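Local coordinates for protein PfkB family carbohydrate kinase (Listeria grayi DSM 20601, PDB 4GM6) that probably phosphorylates a sugar or related small carbohydrate, with ATP as the likely phosphate donor, at residues Leu51-Gly56 against Gly85-Glu90; Tyr127-Ser132 against Ala193-Leu198; Lys138-Asp143 against Leu168-Lys173; Val153-Gly158 against Ala298-Ile303. All coordinates share one frame; numbering follows the deposited sequence.

In the fold
The four contacts are spread over the two parts of a PfkB-type kinase fold: a large alpha/beta body, built on a mainly parallel sheet packed with helices, and a small four-stranded lid sheet. Interactions 1 and 2 both reach the lid, at its two outermost strands, and both touch a second subunit; their centres lie about 19 Å apart without touching. Interactions 3 and 4 belong to the helix-covered body, with centres about 20 Å apart, and meet where V171 CG1 packs 3.6 Å from V156 CG1. Interaction 2 also reaches interaction 4, W196 CZ2 lying 3.7 Å from G158 O. The centre of interaction 4, about 9 Å from the centre of the chain, is the most central, and that of interaction 3, at about 20 Å, the most peripheral.

Interaction 1: Leu51-Gly56 against Gly85-Glu90; sequences LDIHIG and GKMAVE
I53 and M87 meet because two torsions turn their ends to each other: I53 keeps CG1 beside its backbone N (chi1 -67°) and runs on extended to CD1, while the M87 chain bends at its last torsion (chi3 56°) and brings the CE methyl round to it. CE lies 3.8 Å from I53 CD1 and 4.1 Å from I53 CG2, so the thioether end sits against both branches of the isoleucine, the two side chains crossing at about a right angle. A flexible, unbranched methionine suits this place, since it can span from helix to strand where the axes of the two short segments approach to 8.8 Å. I55, two residues along on the same face of the strand, turns CG2 to A88, 4.0 Å from A88 CA, and its CD1 lies 4.4 Å from M87 CB. The small side chain of A88 lets the strand come close here, the CA atoms of I55 and A88 being 6.2 Å apart. No hydrogen bond crosses, and the contact is apolar packing. Strand 50-56, outermost in the lid sheet within its own chain, pairs with strand 34-38, whose M35 touches both isoleucines; through L51 and D52 the sheet runs on antiparallel into a strand of the second subunit, while helix 83-94 packs over the isoleucine-bearing face.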
loop_
_atom_site.group_PDB
_atom_site.type_symbol
_atom_site.label_atom_id
_atom_site.label_comp_id
_atom_site.label_asym_id
_atom_site.label_seq_id
_atom_site.Cartn_x
_atom_site.Cartn_y
_atom_site.Cartn_z
ATOM N N LEU C 51 -0.886 10.942 1.845
ATOM C CA LEU C 51 -1.488 11.665 0.734
ATOM C C LEU C 51 -0.745 11.317 -0.547
ATOM O O LEU C 51 0.491 11.335 -0.573
ATOM C CB LEU C 51 -1.380 13.180 0.978
ATOM C CG LEU C 51 -2.123 13.704 2.209
ATOM C CD1 LEU C 51 -1.535 15.022 2.696
ATOM C CD2 LEU C 51 -3.602 13.865 1.870
ATOM N N ASP C 52 -1.499 11.031 -1.604
ATOM C CA ASP C 52 -0.925 10.861 -2.948
ATOM C C ASP C 52 -0.562 12.202 -3.588
ATOM O O ASP C 52 -1.296 13.172 -3.464
ATOM C CB ASP C 52 -1.912 10.095 -3.836
ATOM C CG ASP C 52 -2.167 8.699 -3.314
ATOM O OD1 ASP C 52 -1.169 8.011 -3.085
ATOM O OD2 ASP C 52 -3.335 8.314 -3.075
ATOM N N ILE C 53 0.573 12.244 -4.278
ATOM C CA ILE C 53 1.075 13.473 -4.876
ATOM C C ILE C 53 0.815 13.528 -6.377
ATOM O O ILE C 53 1.010 12.537 -7.073
ATOM C CB ILE C 53 2.609 13.515 -4.756
ATOM C CG1 ILE C 53 3.061 13.637 -3.312
ATOM C CG2 ILE C 53 3.164 14.670 -5.580
ATOM C CD1 ILE C 53 4.577 13.803 -3.235
ATOM N N HIS C 54 0.392 14.688 -6.878
ATOM C CA HIS C 54 0.308 14.942 -8.323
ATOM C C HIS C 54 0.700 16.394 -8.565
ATOM O O HIS C 54 0.313 17.266 -7.796
ATOM C CB HIS C 54 -1.109 14.704 -8.836
ATOM C CG HIS C 54 -1.528 13.270 -8.759
ATOM N ND1 HIS C 54 -2.319 12.773 -7.745
ATOM C CD2 HIS C 54 -1.217 12.218 -9.547
ATOM C CE1 HIS C 54 -2.497 11.478 -7.926
ATOM N NE2 HIS C 54 -1.835 11.118 -9.012
ATOM N N ILE C 55 1.494 16.642 -9.602
ATOM C CA ILE C 55 1.836 18.005 -10.000
ATOM C C ILE C 55 0.854 18.460 -11.064
ATOM O O ILE C 55 0.487 17.694 -11.952
ATOM C CB ILE C 55 3.253 18.077 -10.577
ATOM C CG1 ILE C 55 4.229 17.402 -9.615
ATOM C CG2 ILE C 55 3.641 19.520 -10.923
ATOM C CD1 ILE C 55 4.389 18.098 -8.277
ATOM N N GLY C 56 0.415 19.706 -10.971
ATOM C CA GLY C 56 -0.561 20.212 -11.926
ATOM C C GLY C 56 -0.661 21.718 -11.875
ATOM O O GLY C 56 0.092 22.371 -11.179
ATOM N N GLY C 85 10.125 22.403 -5.416
ATOM C CA GLY C 85 10.124 23.121 -6.690
ATOM C C GLY C 85 10.689 22.255 -7.812
ATOM O O GLY C 85 10.212 22.298 -8.944
ATOM N N LYS C 86 11.706 21.462 -7.498
ATOM C CA LYS C 86 12.327 20.596 -8.489
ATOM C C LYS C 86 11.353 19.551 -9.028
ATOM O O LYS C 86 11.417 19.186 -10.195
ATOM C CB LYS C 86 13.561 19.920 -7.893
ATOM C CG LYS C 86 14.559 19.363 -8.903
ATOM C CD LYS C 86 15.902 19.083 -8.234
ATOM C CE LYS C 86 16.727 18.038 -8.980
ATOM N NZ LYS C 86 16.317 16.642 -8.639
ATOM N N MET C 87 10.450 19.070 -8.180
ATOM C CA MET C 87 9.509 18.040 -8.578
ATOM C C MET C 87 8.624 18.609 -9.668
ATOM O O MET C 87 8.245 17.922 -10.619
ATOM C CB MET C 87 8.671 17.572 -7.367
ATOM C CG MET C 87 9.488 16.795 -6.324
ATOM S SD MET C 87 8.613 16.436 -4.774
ATOM C CE MET C 87 7.188 15.572 -5.378
ATOM N N ALA C 88 8.311 19.885 -9.529
ATOM C CA ALA C 88 7.488 20.576 -10.507
ATOM C C ALA C 88 8.211 20.618 -11.843
ATOM O O ALA C 88 7.600 20.414 -12.893
ATOM C CB ALA C 88 7.171 21.982 -10.027
ATOM N N VAL C 89 9.515 20.887 -11.796
ATOM C CA VAL C 89 10.334 20.975 -13.006
ATOM C C VAL C 89 10.487 19.587 -13.643
ATOM O O VAL C 89 10.346 19.434 -14.858
ATOM C CB VAL C 89 11.713 21.599 -12.707
ATOM C CG1 VAL C 89 12.588 21.624 -13.959
ATOM C CG2 VAL C 89 11.544 23.016 -12.171
ATOM N N GLU C 90 10.756 18.574 -12.824
ATOM C CA GLU C 90 10.912 17.208 -13.329
ATOM C C GLU C 90 9.613 16.685 -13.981
ATOM O O GLU C 90 9.644 15.947 -14.965
ATOM C CB GLU C 90 11.427 16.271 -12.226
ATOM C CG GLU C 90 12.731 16.752 -11.584
ATOM C CD GLU C 90 13.138 16.011 -10.300
ATOM O OE1 GLU C 90 12.332 15.931 -9.334
ATOM O OE2 GLU C 90 14.299 15.533 -10.238
#

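Interaction 2: Tyr127-Ser132 against Ala193-Leu198; sequences YDRQHS and AKLWEL
R129 approaches L195 with the apolar part of its long side chain. CB places CG between the backbone N and the carbonyl carbon (chi1 74°), and the chain runs on extended to CD. CD is the atom that touches, 4.2 Å from L195 CD2, the side chains crossing at about a right angle. At the next torsion the chain bends (chi3 -56°), turning the guanidinium (NE, CZ, NH1, NH2) off the leucine, and NH1 forms a salt bridge with E32. Arginine suits the place because its methylenes can lie against a leucine while its charged end finds a carboxylate; that pairing probably helps fix the rotation of the chain. The segment leaves the outermost lid strand 124-128 through a type II turn from R129 to S132, and S132 then caps the following helix, its OG also bonded to E32. One acidic residue thus ties down both the arginine and the cap. Across from this turn, segment 193-198 lies between strand 184-188 of the large sheet and helix 198-208, so lid and body meet here. Beside the arginine, Y127 CD1 lies 4.4 Å from K194 CG, a loose contact between the tyrosine ring and the aliphatic part of the lysine, which approaches the ring obliquely. L195 also leans on A162 of helix 158-163, and R129 on I159 and L163 of the same helix.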
loop_
_atom_site.group_PDB
_atom_site.type_symbol
_atom_site.label_atom_id
_atom_site.label_comp_id
_atom_site.label_asym_id
_atom_site.label_seq_id
_atom_site.Cartn_x
_atom_site.Cartn_y
_atom_site.Cartn_z
ATOM N N TYR C 127 -7.017 24.950 -0.250
ATOM C CA TYR C 127 -5.843 25.516 -0.891
ATOM C C TYR C 127 -4.751 25.877 0.119
ATOM O O TYR C 127 -5.026 26.322 1.244
ATOM C CB TYR C 127 -6.224 26.699 -1.809
ATOM C CG TYR C 127 -6.630 26.207 -3.193
ATOM C CD1 TYR C 127 -7.967 26.027 -3.534
ATOM C CD2 TYR C 127 -5.663 25.873 -4.143
ATOM C CE1 TYR C 127 -8.331 25.552 -4.792
ATOM C CE2 TYR C 127 -6.016 25.402 -5.400
ATOM C CZ TYR C 127 -7.347 25.236 -5.719
ATOM O OH TYR C 127 -7.692 24.747 -6.970
ATOM N N ASP C 128 -3.506 25.673 -0.289
ATOM C CA ASP C 128 -2.366 26.157 0.477
ATOM C C ASP C 128 -1.366 26.767 -0.502
ATOM O O ASP C 128 -0.186 26.390 -0.533
ATOM C CB ASP C 128 -1.719 25.026 1.284
ATOM C CG ASP C 128 -0.672 25.546 2.271
ATOM O OD1 ASP C 128 -0.562 26.784 2.456
ATOM O OD2 ASP C 128 0.042 24.722 2.871
ATOM N N ARG C 129 -1.855 27.730 -1.283
ATOM C CA ARG C 129 -1.143 28.252 -2.440
ATOM C C ARG C 129 -0.694 29.695 -2.233
ATOM O O ARG C 129 0.168 30.183 -2.950
ATOM C CB ARG C 129 -2.016 28.151 -3.704
ATOM C CG ARG C 129 -3.145 29.180 -3.775
ATOM C CD ARG C 129 -3.944 29.080 -5.066
ATOM N NE ARG C 129 -3.098 29.212 -6.250
ATOM C CZ ARG C 129 -3.414 28.742 -7.458
ATOM N NH1 ARG C 129 -2.578 28.909 -8.475
ATOM N NH2 ARG C 129 -4.557 28.096 -7.649
ATOM N N GLN C 130 -1.252 30.378 -1.242
ATOM C CA GLN C 130 -0.783 31.730 -0.952
ATOM C C GLN C 130 0.696 31.723 -0.585
ATOM O O GLN C 130 1.225 30.732 -0.065
ATOM C CB GLN C 130 -1.570 32.367 0.189
ATOM C CG GLN C 130 -2.960 32.841 -0.185
ATOM C CD GLN C 130 -3.703 33.410 1.005
ATOM O OE1 GLN C 130 -3.199 34.294 1.699
ATOM N NE2 GLN C 130 -4.906 32.900 1.254
ATOM N N HIS C 131 1.345 32.847 -0.846
ATOM C CA HIS C 131 2.750 33.071 -0.490
ATOM C C HIS C 131 3.714 32.165 -1.250
ATOM O O HIS C 131 4.887 32.088 -0.910
ATOM C CB HIS C 131 2.979 32.923 1.017
ATOM C CG HIS C 131 1.976 33.646 1.860
ATOM N ND1 HIS C 131 2.057 34.998 2.120
ATOM C CD2 HIS C 131 0.880 33.201 2.519
ATOM C CE1 HIS C 131 1.050 35.355 2.895
ATOM N NE2 HIS C 131 0.319 34.285 3.152
ATOM N N SER C 132 3.228 31.492 -2.282
ATOM C CA SER C 132 4.114 30.712 -3.138
ATOM C C SER C 132 5.086 31.624 -3.900
ATOM O O SER C 132 4.851 32.830 -4.035
ATOM C CB SER C 132 3.300 29.845 -4.111
ATOM O OG SER C 132 2.685 30.652 -5.115
ATOM N N ALA C 193 -13.931 31.132 -7.143
ATOM C CA ALA C 193 -14.504 31.859 -6.017
ATOM C C ALA C 193 -13.407 32.108 -4.989
ATOM O O ALA C 193 -13.268 33.214 -4.469
ATOM C CB ALA C 193 -15.652 31.068 -5.399
ATOM N N LYS C 194 -12.623 31.064 -4.720
ATOM C CA LYS C 194 -11.542 31.111 -3.732
ATOM C C LYS C 194 -10.543 32.246 -3.952
ATOM O O LYS C 194 -9.970 32.757 -2.992
ATOM C CB LYS C 194 -10.799 29.768 -3.688
ATOM C CG LYS C 194 -11.337 28.772 -2.666
ATOM C CD LYS C 194 -12.792 28.395 -2.921
ATOM C CE LYS C 194 -13.252 27.273 -1.997
ATOM N NZ LYS C 194 -12.336 26.092 -2.031
ATOM N N LEU C 195 -10.329 32.640 -5.204
ATOM C CA LEU C 195 -9.271 33.609 -5.514
ATOM C C LEU C 195 -9.680 35.068 -5.451
ATOM O O LEU C 195 -8.835 35.929 -5.198
ATOM C CB LEU C 195 -8.630 33.320 -6.875
ATOM C CG LEU C 195 -7.744 32.075 -6.956
ATOM C CD1 LEU C 195 -7.054 31.998 -8.310
ATOM C CD2 LEU C 195 -6.722 32.091 -5.832
ATOM N N TRP C 196 -10.933 35.367 -5.805
ATOM C CA TRP C 196 -11.420 36.753 -5.820
ATOM C C TRP C 196 -12.935 36.968 -5.921
ATOM O O TRP C 196 -13.678 36.072 -6.291
ATOM C CB TRP C 196 -10.711 37.541 -6.896
ATOM C CG TRP C 196 -10.807 36.905 -8.201
ATOM C CD1 TRP C 196 -11.398 35.724 -8.488
ATOM C CD2 TRP C 196 -10.276 37.397 -9.419
ATOM N NE1 TRP C 196 -11.277 35.453 -9.817
ATOM C CE2 TRP C 196 -10.582 36.465 -10.409
ATOM C CE3 TRP C 196 -9.562 38.535 -9.765
ATOM C CZ2 TRP C 196 -10.210 36.639 -11.713
ATOM C CZ3 TRP C 196 -9.195 38.703 -11.051
ATOM C CH2 TRP C 196 -9.517 37.768 -12.017
ATOM N N GLU C 197 -13.360 38.182 -5.581
ATOM C CA GLU C 197 -14.763 38.580 -5.648
ATOM C C GLU C 197 -15.177 38.712 -7.108
ATOM O O GLU C 197 -14.343 38.996 -7.968
ATOM C CB GLU C 197 -14.983 39.902 -4.913
ATOM C CG GLU C 197 -14.611 39.863 -3.440
ATOM C CD GLU C 197 -14.838 41.191 -2.746
ATOM O OE1 GLU C 197 -14.566 41.283 -1.530
ATOM O OE2 GLU C 197 -15.289 42.144 -3.416
ATOM N N LEU C 198 -16.457 38.500 -7.395
ATOM C CA LEU C 198 -16.924 38.573 -8.766
ATOM C C LEU C 198 -16.644 39.923 -9.391
ATOM O O LEU C 198 -16.175 40.006 -10.522
ATOM C CB LEU C 198 -18.423 38.345 -8.807
ATOM C CG LEU C 198 -18.950 36.949 -8.525
ATOM C CD1 LEU C 198 -20.401 36.988 -8.103
ATOM C CD2 LEU C 198 -18.767 36.042 -9.720
#

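Interaction 3: Lys138-Asp143 against Leu168-Lys173; sequences KSMDWD and LEMVVK
M140, the centre of an inverse gamma turn in the loop between helices 133-136 and 144-147, meets M170 of helix 165-180, and W142 of the same loop joins them. The M170 chain starts with CG anti to the backbone N (chi1 -177°), bends at chi2, and then extends, carrying its CE methyl out to the two loop residues. CE lies 3.2 Å from M140 SD and 3.5 Å from M140 CG, unusually tight for such atoms, so the exact placing of these ends is doubtful; the methionine chains cross at about a right angle. The same methyl stands 3.6 Å from W142 CE3, reaching the six-membered part of the indole obliquely. Methionine fits here because its bendable chain can present one methyl to both the M140 thioether and the indole. The M140 sulfur accepts a weak bond from W142 N, 3.6 Å to SD, that links the two loop residues. Next to them S139 OG donates to D141 OD1 over 2.9 Å, pinning the loop from within. W142 anchors its other end through NE1 to the carbonyl oxygen of F101, and its indole rests on A76 and V78 of strand 73-79 and on V103 of strand 97-104, so the loop bridges helix 165-180 and the outer strands of the large sheet.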
loop_
_atom_site.group_PDB
_atom_site.type_symbol
_atom_site.label_atom_id
_atom_site.label_comp_id
_atom_site.label_asym_id
_atom_site.label_seq_id
_atom_site.Cartn_x
_atom_site.Cartn_y
_atom_site.Cartn_z
ATOM N N LYS C 138 7.454 39.337 -8.310
ATOM C CA LYS C 138 7.223 40.723 -8.742
ATOM C C LYS C 138 8.295 41.184 -9.710
ATOM O O LYS C 138 8.510 42.384 -9.889
ATOM C CB LYS C 138 7.196 41.678 -7.538
ATOM C CG LYS C 138 6.173 41.302 -6.480
ATOM C CD LYS C 138 5.531 42.522 -5.841
ATOM C CE LYS C 138 4.305 42.116 -5.033
ATOM N NZ LYS C 138 3.388 41.208 -5.790
ATOM N N SER C 139 8.971 40.234 -10.336
ATOM C CA SER C 139 10.138 40.562 -11.140
ATOM C C SER C 139 9.928 40.182 -12.603
ATOM O O SER C 139 9.417 39.114 -12.894
ATOM C CB SER C 139 11.374 39.860 -10.565
ATOM O OG SER C 139 12.550 40.403 -11.132
ATOM N N MET C 140 10.313 41.057 -13.526
ATOM C CA MET C 140 10.177 40.751 -14.949
ATOM C C MET C 140 11.414 40.021 -15.474
ATOM O O MET C 140 12.350 40.645 -15.974
ATOM C CB MET C 140 9.919 42.027 -15.760
ATOM C CG MET C 140 8.972 41.807 -16.929
ATOM S SD MET C 140 9.509 40.491 -18.047
ATOM C CE MET C 140 10.709 41.398 -19.033
ATOM N N ASP C 141 11.399 38.694 -15.369
ATOM C CA ASP C 141 12.580 37.873 -15.645
ATOM C C ASP C 141 12.495 37.109 -16.959
ATOM O O ASP C 141 13.197 36.118 -17.151
ATOM C CB ASP C 141 12.817 36.897 -14.490
ATOM C CG ASP C 141 12.988 37.608 -13.173
ATOM O OD1 ASP C 141 13.660 38.650 -13.161
ATOM O OD2 ASP C 141 12.449 37.142 -12.155
ATOM N N TRP C 142 11.648 37.576 -17.868
ATOM C CA TRP C 142 11.468 36.905 -19.149
ATOM C C TRP C 142 11.789 37.808 -20.338
ATOM O O TRP C 142 11.186 38.868 -20.508
ATOM C CB TRP C 142 10.041 36.386 -19.274
ATOM C CG TRP C 142 9.721 35.324 -18.270
ATOM C CD1 TRP C 142 9.926 33.988 -18.404
ATOM C CD2 TRP C 142 9.154 35.518 -16.967
ATOM N NE1 TRP C 142 9.513 33.328 -17.269
ATOM C CE2 TRP C 142 9.038 34.248 -16.369
ATOM C CE3 TRP C 142 8.731 36.646 -16.252
ATOM C CZ2 TRP C 142 8.512 34.068 -15.086
ATOM C CZ3 TRP C 142 8.218 36.472 -14.980
ATOM C CH2 TRP C 142 8.112 35.188 -14.408
ATOM N N ASP C 143 12.737 37.374 -21.162
ATOM C CA ASP C 143 13.001 38.031 -22.429
ATOM C C ASP C 143 11.894 37.682 -23.422
ATOM O O ASP C 143 11.822 36.556 -23.909
ATOM C CB ASP C 143 14.371 37.618 -22.972
ATOM C CG ASP C 143 14.775 38.423 -24.201
ATOM O OD1 ASP C 143 14.228 38.141 -25.290
ATOM O OD2 ASP C 143 15.634 39.330 -24.079
ATOM N N LEU C 168 -1.675 40.110 -13.244
ATOM C CA LEU C 168 -2.693 40.679 -14.117
ATOM C C LEU C 168 -2.027 41.539 -15.183
ATOM O O LEU C 168 -2.263 41.345 -16.381
ATOM C CB LEU C 168 -3.713 41.519 -13.322
ATOM C CG LEU C 168 -4.711 42.355 -14.153
ATOM C CD1 LEU C 168 -5.522 41.498 -15.137
ATOM C CD2 LEU C 168 -5.633 43.127 -13.221
ATOM N N GLU C 169 -1.183 42.478 -14.749
ATOM C CA GLU C 169 -0.566 43.437 -15.681
ATOM C C GLU C 169 0.560 42.802 -16.488
ATOM O O GLU C 169 0.891 43.271 -17.576
ATOM C CB GLU C 169 -0.022 44.666 -14.952
ATOM C CG GLU C 169 -0.989 45.327 -13.986
ATOM C CD GLU C 169 -0.423 46.630 -13.444
ATOM O OE1 GLU C 169 0.790 46.679 -13.126
ATOM O OE2 GLU C 169 -1.192 47.608 -13.345
ATOM N N MET C 170 1.164 41.749 -15.942
ATOM C CA MET C 170 2.176 41.013 -16.683
ATOM C C MET C 170 1.549 40.230 -17.847
ATOM O O MET C 170 2.065 40.249 -18.973
ATOM C CB MET C 170 2.934 40.071 -15.746
ATOM C CG MET C 170 4.066 39.316 -16.411
ATOM S SD MET C 170 5.333 40.443 -17.006
ATOM C CE MET C 170 6.613 39.284 -17.484
ATOM N N VAL C 171 0.444 39.535 -17.572
ATOM C CA VAL C 171 -0.281 38.822 -18.622
ATOM C C VAL C 171 -0.758 39.803 -19.698
ATOM O O VAL C 171 -0.643 39.538 -20.896
ATOM C CB VAL C 171 -1.457 37.992 -18.051
ATOM C CG1 VAL C 171 -2.227 37.293 -19.166
ATOM C CG2 VAL C 171 -0.944 36.965 -17.056
ATOM N N VAL C 172 -1.259 40.960 -19.281
ATOM C CA VAL C 172 -1.681 41.969 -20.256
ATOM C C VAL C 172 -0.515 42.427 -21.140
ATOM O O VAL C 172 -0.684 42.574 -22.372
ATOM C CB VAL C 172 -2.394 43.163 -19.577
ATOM C CG1 VAL C 172 -2.623 44.323 -20.563
ATOM C CG2 VAL C 172 -3.705 42.684 -18.966
ATOM N N LYS C 173 0.668 42.635 -20.533
ATOM C CA LYS C 173 1.822 43.118 -21.311
ATOM C C LYS C 173 2.275 42.075 -22.326
ATOM O O LYS C 173 2.739 42.394 -23.406
ATOM C CB LYS C 173 2.998 43.503 -20.409
ATOM C CG LYS C 173 2.817 44.768 -19.596
ATOM C CD LYS C 173 4.021 44.989 -18.686
ATOM C CE LYS C 173 3.729 46.008 -17.585
ATOM N NZ LYS C 173 3.614 47.398 -18.119
#

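Interaction 4: Val153-Gly158 against Ala298-Ile303; sequences VLHVSG and AVLHGI
The imidazole of H155 is approached obliquely by L300, whose methyl CD1 lies 4.0 Å from H155 ND1. That nitrogen is buried, and a hydrogen bond with S186 OG on the adjacent strand satisfies it, which would help fix the rotation of the ring beside its apolar neighbour. H155 CB points toward the helix, and with CG anti to the backbone N (chi1 177°) ND1 comes to lie beside L300. L300 reaches across in turn with CG beside its backbone N, and its two methyls divide the work. CD1 serves the histidine, while CD2 touches V153 CG1 more loosely at 4.5 Å. V153 and H155, two residues apart, point the same way from the strand, so one branched leucine can serve both; its forked end offers one methyl to each. L300 also packs on S186. All three touching residues are buried, and the contact is packing without hydrogen bonds across it. Strand 153-157 pairs on one side with strand 27-30 and on the other with strand 184-188, in the parallel part of the large sheet. A helix packed on such a central strand through inward-facing side chains, mostly apolar, is the layered alpha/beta core characteristic of PfkB (ribokinase-like) kinases.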
loop_
_atom_site.group_PDB
_atom_site.type_symbol
_atom_site.label_atom_id
_atom_site.label_comp_id
_atom_site.label_asym_id
_atom_site.label_seq_id
_atom_site.Cartn_x
_atom_site.Cartn_y
_atom_site.Cartn_z
ATOM N N VAL C 153 0.337 30.258 -30.740
ATOM C CA VAL C 153 -0.692 30.588 -29.762
ATOM C C VAL C 153 -0.113 30.873 -28.374
ATOM O O VAL C 153 0.847 30.233 -27.939
ATOM C CB VAL C 153 -1.764 29.478 -29.656
ATOM C CG1 VAL C 153 -2.637 29.697 -28.429
ATOM C CG2 VAL C 153 -2.620 29.424 -30.916
ATOM N N LEU C 154 -0.751 31.803 -27.686
ATOM C CA LEU C 154 -0.474 32.072 -26.299
ATOM C C LEU C 154 -1.705 31.749 -25.505
ATOM O O LEU C 154 -2.804 32.200 -25.812
ATOM C CB LEU C 154 -0.119 33.532 -26.073
ATOM C CG LEU C 154 -0.011 33.887 -24.598
ATOM C CD1 LEU C 154 0.926 35.008 -24.374
ATOM C CD2 LEU C 154 -1.348 34.163 -23.969
ATOM N N HIS C 155 -1.509 30.953 -24.469
ATOM C CA HIS C 155 -2.620 30.526 -23.631
ATOM C C HIS C 155 -2.439 30.956 -22.177
ATOM O O HIS C 155 -1.349 30.830 -21.611
ATOM C CB HIS C 155 -2.776 28.995 -23.671
ATOM C CG HIS C 155 -3.859 28.484 -22.769
ATOM N ND1 HIS C 155 -5.189 28.476 -23.135
ATOM C CD2 HIS C 155 -3.814 27.993 -21.506
ATOM C CE1 HIS C 155 -5.915 27.995 -22.141
ATOM N NE2 HIS C 155 -5.107 27.704 -21.137
ATOM N N VAL C 156 -3.520 31.443 -21.574
ATOM C CA VAL C 156 -3.518 31.787 -20.158
ATOM C C VAL C 156 -4.925 31.656 -19.572
ATOM O O VAL C 156 -5.911 31.507 -20.322
ATOM C CB VAL C 156 -2.904 33.180 -19.887
ATOM C CG1 VAL C 156 -3.784 34.300 -20.449
ATOM C CG2 VAL C 156 -2.648 33.355 -18.393
ATOM N N SER C 157 -5.013 31.643 -18.236
ATOM C CA SER C 157 -6.300 31.472 -17.572
ATOM C C SER C 157 -6.552 32.548 -16.522
ATOM O O SER C 157 -5.626 33.256 -16.099
ATOM C CB SER C 157 -6.393 30.085 -16.923
ATOM O OG SER C 157 -5.901 30.094 -15.591
ATOM N N GLY C 158 -7.813 32.661 -16.108
ATOM C CA GLY C 158 -8.201 33.596 -15.057
ATOM C C GLY C 158 -7.587 33.304 -13.699
ATOM O O GLY C 158 -7.664 34.129 -12.788
ATOM N N ALA C 298 -7.305 19.835 -26.128
ATOM C CA ALA C 298 -7.784 19.106 -27.308
ATOM C C ALA C 298 -8.372 20.081 -28.328
ATOM O O ALA C 298 -8.167 19.936 -29.532
ATOM C CB ALA C 298 -8.806 18.056 -26.919
ATOM N N VAL C 299 -9.099 21.082 -27.840
ATOM C CA VAL C 299 -9.710 22.049 -28.733
ATOM C C VAL C 299 -8.615 22.805 -29.458
ATOM O O VAL C 299 -8.679 22.970 -30.675
ATOM C CB VAL C 299 -10.620 23.053 -28.003
ATOM C CG1 VAL C 299 -10.946 24.232 -28.933
ATOM C CG2 VAL C 299 -11.890 22.366 -27.526
ATOM N N LEU C 300 -7.613 23.258 -28.707
ATOM C CA LEU C 300 -6.496 23.993 -29.299
ATOM C C LEU C 300 -5.810 23.108 -30.343
ATOM O O LEU C 300 -5.486 23.561 -31.429
ATOM C CB LEU C 300 -5.505 24.499 -28.226
ATOM C CG LEU C 300 -5.954 25.673 -27.325
ATOM C CD1 LEU C 300 -4.990 25.956 -26.173
ATOM C CD2 LEU C 300 -6.190 26.962 -28.112
ATOM N N HIS C 301 -5.616 21.834 -30.033
ATOM C CA HIS C 301 -5.013 20.926 -31.013
ATOM C C HIS C 301 -5.789 20.966 -32.327
ATOM O O HIS C 301 -5.200 21.047 -33.401
ATOM C CB HIS C 301 -4.918 19.488 -30.465
ATOM C CG HIS C 301 -4.450 18.482 -31.477
ATOM N ND1 HIS C 301 -3.189 18.515 -32.033
ATOM C CD2 HIS C 301 -5.073 17.411 -32.028
ATOM C CE1 HIS C 301 -3.055 17.510 -32.882
ATOM N NE2 HIS C 301 -4.184 16.823 -32.896
ATOM N N GLY C 302 -7.115 20.940 -32.234
ATOM C CA GLY C 302 -7.968 20.931 -33.417
ATOM C C GLY C 302 -7.904 22.255 -34.154
ATOM O O GLY C 302 -7.902 22.297 -35.384
ATOM N N ILE C 303 -7.861 23.347 -33.401
ATOM C CA ILE C 303 -7.697 24.675 -33.999
ATOM C C ILE C 303 -6.356 24.790 -34.726
ATOM O O ILE C 303 -6.278 25.358 -35.817
ATOM C CB ILE C 303 -7.819 25.795 -32.941
ATOM C CG1 ILE C 303 -9.269 25.881 -32.441
ATOM C CG2 ILE C 303 -7.348 27.133 -33.518
ATOM C CD1 ILE C 303 -9.473 26.766 -31.224
#